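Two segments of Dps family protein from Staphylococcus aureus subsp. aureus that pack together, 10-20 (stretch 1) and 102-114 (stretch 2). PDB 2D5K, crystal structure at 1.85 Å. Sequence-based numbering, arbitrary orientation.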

# COMPACT_ATOMS: atom_id res chain seq x y z
N LYS B 10 -11.83 27.48 -28.28
CA LYS B 10 -12.66 26.79 -29.25
C LYS B 10 -12.09 25.38 -29.48
O LYS B 10 -12.84 24.40 -29.57
CB LYS B 10 -12.67 27.58 -30.57
CG LYS B 10 -13.62 27.06 -31.63
CD LYS B 10 -13.09 25.81 -32.32
CE LYS B 10 -13.89 25.52 -33.58
NZ LYS B 10 -13.83 26.67 -34.52
N GLU B 11 -10.77 25.29 -29.58
CA GLU B 11 -10.11 24.00 -29.78
C GLU B 11 -10.25 23.12 -28.54
O GLU B 11 -10.43 21.90 -28.65
CB GLU B 11 -8.62 24.20 -30.08
CG GLU B 11 -8.33 24.85 -31.43
CD GLU B 11 -8.98 24.11 -32.58
OE1 GLU B 11 -8.93 22.86 -32.59
OE2 GLU B 11 -9.52 24.78 -33.49
N LEU B 12 -10.16 23.73 -27.36
CA LEU B 12 -10.30 22.99 -26.11
C LEU B 12 -11.71 22.43 -25.97
O LEU B 12 -11.89 21.26 -25.62
CB LEU B 12 -9.96 23.90 -24.91
CG LEU B 12 -8.47 24.23 -24.72
CD1 LEU B 12 -8.31 25.42 -23.79
CD2 LEU B 12 -7.75 23.00 -24.16
N ASN B 13 -12.71 23.26 -26.25
CA ASN B 13 -14.09 22.79 -26.15
C ASN B 13 -14.41 21.72 -27.18
O ASN B 13 -15.22 20.83 -26.92
CB ASN B 13 -15.08 23.96 -26.29
CG ASN B 13 -15.45 24.57 -24.96
OD1 ASN B 13 -15.56 23.87 -23.95
ND2 ASN B 13 -15.64 25.89 -24.94
N GLN B 14 -13.78 21.80 -28.35
CA GLN B 14 -14.00 20.79 -29.38
C GLN B 14 -13.63 19.43 -28.81
O GLN B 14 -14.33 18.44 -29.05
CB GLN B 14 -13.14 21.09 -30.61
CG GLN B 14 -13.15 20.00 -31.68
CD GLN B 14 -14.51 19.83 -32.35
OE1 GLN B 14 -15.01 20.75 -33.00
NE2 GLN B 14 -15.10 18.65 -32.21
N GLN B 15 -12.54 19.37 -28.05
CA GLN B 15 -12.12 18.11 -27.45
C GLN B 15 -12.99 17.73 -26.26
O GLN B 15 -13.25 16.55 -26.03
CB GLN B 15 -10.65 18.16 -27.03
CG GLN B 15 -9.67 18.33 -28.19
CD GLN B 15 -9.94 17.35 -29.32
OE1 GLN B 15 -10.17 16.16 -29.09
NE2 GLN B 15 -9.91 17.85 -30.55
N VAL B 16 -13.45 18.71 -25.48
CA VAL B 16 -14.31 18.39 -24.34
C VAL B 16 -15.55 17.71 -24.91
O VAL B 16 -16.04 16.72 -24.36
CB VAL B 16 -14.74 19.66 -23.56
CG1 VAL B 16 -15.74 19.28 -22.47
CG2 VAL B 16 -13.53 20.33 -22.93
N ALA B 17 -16.04 18.24 -26.03
CA ALA B 17 -17.21 17.69 -26.70
C ALA B 17 -16.93 16.29 -27.24
O ALA B 17 -17.69 15.36 -26.98
CB ALA B 17 -17.64 18.61 -27.84
N ASN B 18 -15.83 16.14 -27.98
CA ASN B 18 -15.45 14.84 -28.53
C ASN B 18 -15.37 13.75 -27.47
O ASN B 18 -15.93 12.67 -27.64
CB ASN B 18 -14.07 14.88 -29.20
CG ASN B 18 -14.04 15.70 -30.47
OD1 ASN B 18 -15.06 15.91 -31.12
ND2 ASN B 18 -12.84 16.15 -30.84
N TRP B 19 -14.66 14.03 -26.39
CA TRP B 19 -14.47 13.04 -25.35
C TRP B 19 -15.67 12.80 -24.45
O TRP B 19 -15.78 11.74 -23.84
CB TRP B 19 -13.21 13.37 -24.56
CG TRP B 19 -11.99 13.21 -25.44
CD1 TRP B 19 -11.36 14.19 -26.16
CD2 TRP B 19 -11.34 11.98 -25.78
NE1 TRP B 19 -10.36 13.65 -26.93
CE2 TRP B 19 -10.33 12.29 -26.72
CE3 TRP B 19 -11.52 10.65 -25.39
CZ2 TRP B 19 -9.49 11.31 -27.27
CZ3 TRP B 19 -10.68 9.68 -25.94
CH2 TRP B 19 -9.69 10.02 -26.87
N THR B 20 -16.58 13.76 -24.39
CA THR B 20 -17.77 13.56 -23.59
C THR B 20 -18.63 12.56 -24.37
O THR B 20 -19.19 11.63 -23.80
CB THR B 20 -18.55 14.88 -23.38
OG1 THR B 20 -17.76 15.76 -22.57
CG2 THR B 20 -19.87 14.61 -22.68
N ASP B 102 -12.15 7.17 -35.20
CA ASP B 102 -12.35 8.33 -34.33
C ASP B 102 -11.00 8.86 -33.87
O ASP B 102 -10.76 10.07 -33.90
CB ASP B 102 -13.18 7.96 -33.09
CG ASP B 102 -14.66 7.83 -33.39
OD1 ASP B 102 -15.14 8.48 -34.33
OD2 ASP B 102 -15.35 7.08 -32.66
N PHE B 103 -10.12 7.96 -33.44
CA PHE B 103 -8.81 8.38 -32.97
C PHE B 103 -7.97 9.01 -34.07
O PHE B 103 -7.20 9.93 -33.82
CB PHE B 103 -8.10 7.20 -32.31
CG PHE B 103 -8.55 6.94 -30.89
CD1 PHE B 103 -9.91 6.93 -30.57
CD2 PHE B 103 -7.63 6.72 -29.87
CE1 PHE B 103 -10.34 6.71 -29.27
CE2 PHE B 103 -8.05 6.50 -28.56
CZ PHE B 103 -9.41 6.50 -28.26
N THR B 104 -8.13 8.52 -35.30
CA THR B 104 -7.41 9.09 -36.42
C THR B 104 -7.92 10.52 -36.63
O THR B 104 -7.14 11.45 -36.84
CB THR B 104 -7.64 8.27 -37.72
OG1 THR B 104 -6.95 7.03 -37.62
CG2 THR B 104 -7.14 9.04 -38.95
N ASN B 105 -9.24 10.69 -36.57
CA ASN B 105 -9.85 12.00 -36.75
C ASN B 105 -9.44 12.98 -35.65
O ASN B 105 -9.13 14.14 -35.92
CB ASN B 105 -11.38 11.90 -36.78
CG ASN B 105 -11.89 11.12 -37.98
OD1 ASN B 105 -11.18 10.97 -38.98
ND2 ASN B 105 -13.12 10.65 -37.89
N ILE B 106 -9.45 12.50 -34.41
CA ILE B 106 -9.07 13.34 -33.28
C ILE B 106 -7.60 13.74 -33.36
O ILE B 106 -7.25 14.89 -33.12
CB ILE B 106 -9.35 12.60 -31.95
CG1 ILE B 106 -10.86 12.46 -31.76
CG2 ILE B 106 -8.70 13.34 -30.78
CD1 ILE B 106 -11.27 11.47 -30.68
N SER B 107 -6.74 12.79 -33.71
CA SER B 107 -5.31 13.10 -33.79
C SER B 107 -5.07 14.20 -34.82
O SER B 107 -4.23 15.07 -34.62
CB SER B 107 -4.51 11.85 -34.16
OG SER B 107 -3.12 12.15 -34.16
N LYS B 108 -5.81 14.16 -35.93
CA LYS B 108 -5.66 15.17 -36.96
C LYS B 108 -6.13 16.53 -36.43
O LYS B 108 -5.49 17.56 -36.69
CB LYS B 108 -6.47 14.79 -38.21
CG LYS B 108 -6.36 15.79 -39.34
CD LYS B 108 -7.08 15.30 -40.60
CE LYS B 108 -6.98 16.32 -41.72
NZ LYS B 108 -7.71 15.87 -42.95
N GLN B 109 -7.23 16.54 -35.69
CA GLN B 109 -7.74 17.78 -35.10
C GLN B 109 -6.72 18.33 -34.12
O GLN B 109 -6.50 19.53 -34.04
CB GLN B 109 -9.04 17.55 -34.33
CG GLN B 109 -10.30 17.40 -35.15
CD GLN B 109 -11.53 17.59 -34.29
OE1 GLN B 109 -11.59 17.09 -33.16
NE2 GLN B 109 -12.52 18.30 -34.81
N LEU B 110 -6.12 17.43 -33.35
CA LEU B 110 -5.14 17.85 -32.35
C LEU B 110 -3.89 18.46 -32.98
O LEU B 110 -3.29 19.36 -32.41
CB LEU B 110 -4.76 16.66 -31.45
CG LEU B 110 -5.86 16.20 -30.48
CD1 LEU B 110 -5.45 14.91 -29.81
CD2 LEU B 110 -6.11 17.29 -29.44
N GLU B 111 -3.50 17.97 -34.16
CA GLU B 111 -2.32 18.51 -34.83
C GLU B 111 -2.58 20.00 -35.09
O GLU B 111 -1.72 20.84 -34.85
CB GLU B 111 -2.08 17.77 -36.15
CG GLU B 111 -0.82 18.20 -36.92
CD GLU B 111 0.49 17.82 -36.25
OE1 GLU B 111 0.47 17.12 -35.21
OE2 GLU B 111 1.56 18.21 -36.77
N ASN B 112 -3.78 20.31 -35.56
CA ASN B 112 -4.17 21.69 -35.84
C ASN B 112 -4.30 22.49 -34.54
O ASN B 112 -3.87 23.64 -34.47
CB ASN B 112 -5.48 21.72 -36.62
CG ASN B 112 -5.91 23.13 -36.99
OD1 ASN B 112 -5.15 23.88 -37.60
ND2 ASN B 112 -7.13 23.49 -36.62
N ALA B 113 -4.90 21.88 -33.52
CA ALA B 113 -5.09 22.54 -32.23
C ALA B 113 -3.75 22.92 -31.60
O ALA B 113 -3.63 23.97 -30.97
CB ALA B 113 -5.86 21.62 -31.29
N ILE B 114 -2.76 22.05 -31.76
CA ILE B 114 -1.42 22.28 -31.22
C ILE B 114 -0.81 23.52 -31.87
O ILE B 114 -0.21 24.37 -31.20
CB ILE B 114 -0.53 21.04 -31.46
CG1 ILE B 114 -0.99 19.91 -30.54
CG2 ILE B 114 0.94 21.39 -31.23
CD1 ILE B 114 -0.53 18.53 -30.99
O HOH W 1 -8.47 21.46 -34.83

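Two nearly antiparallel helices, their axes 10.3 Å apart at closest approach, bury 478 Å² between them through a polar middle flanked by an apolar end and a water-bridged one. The CA-to-CB bond of Gln 109 points toward stretch 1, and with chi1 m and chi2 t the chain extends across the gap, so that OE1 accepts hydrogen bonds from Asn 18 ND2 (2.8 Å) and Gln 15 NE2 (3.2 Å). Amides suit Gln 15 and Asn 18 because each uses both donor and acceptor. Asn 18 ND2 also donates to Gln 15 OE1 (3.2 Å), while Gln 14, curled by chi1 t and chi2 p, lets NE2 donate to Asn 18 OD1 (2.9 Å). The m, m conformation of Gln 15 carries its amide to stretch 2; OE1 also accepts a weak bond from Trp 19 NE1 (3.3 Å).

Trp 19 and Phe 103, both m at chi1, leave sideways and converge as an offset edge-to-face pair, indole edge toward phenyl face. Buried Ile 106 adds hydrocarbon beside the indole, its CD1 3.8 Å from Trp 19 CZ2.

At the other end, small Ala 113 lets its CA lie 5.8 Å from Glu 11 CA. Glu 11, m at chi1 and chi2, places OE1 3.6 Å from Ala 113 CB. Water 1 donates to Glu 11 OE1 (2.7 Å) and Gln 109 O (2.9 Å) and accepts from Asn 112 ND2 (3.0 Å).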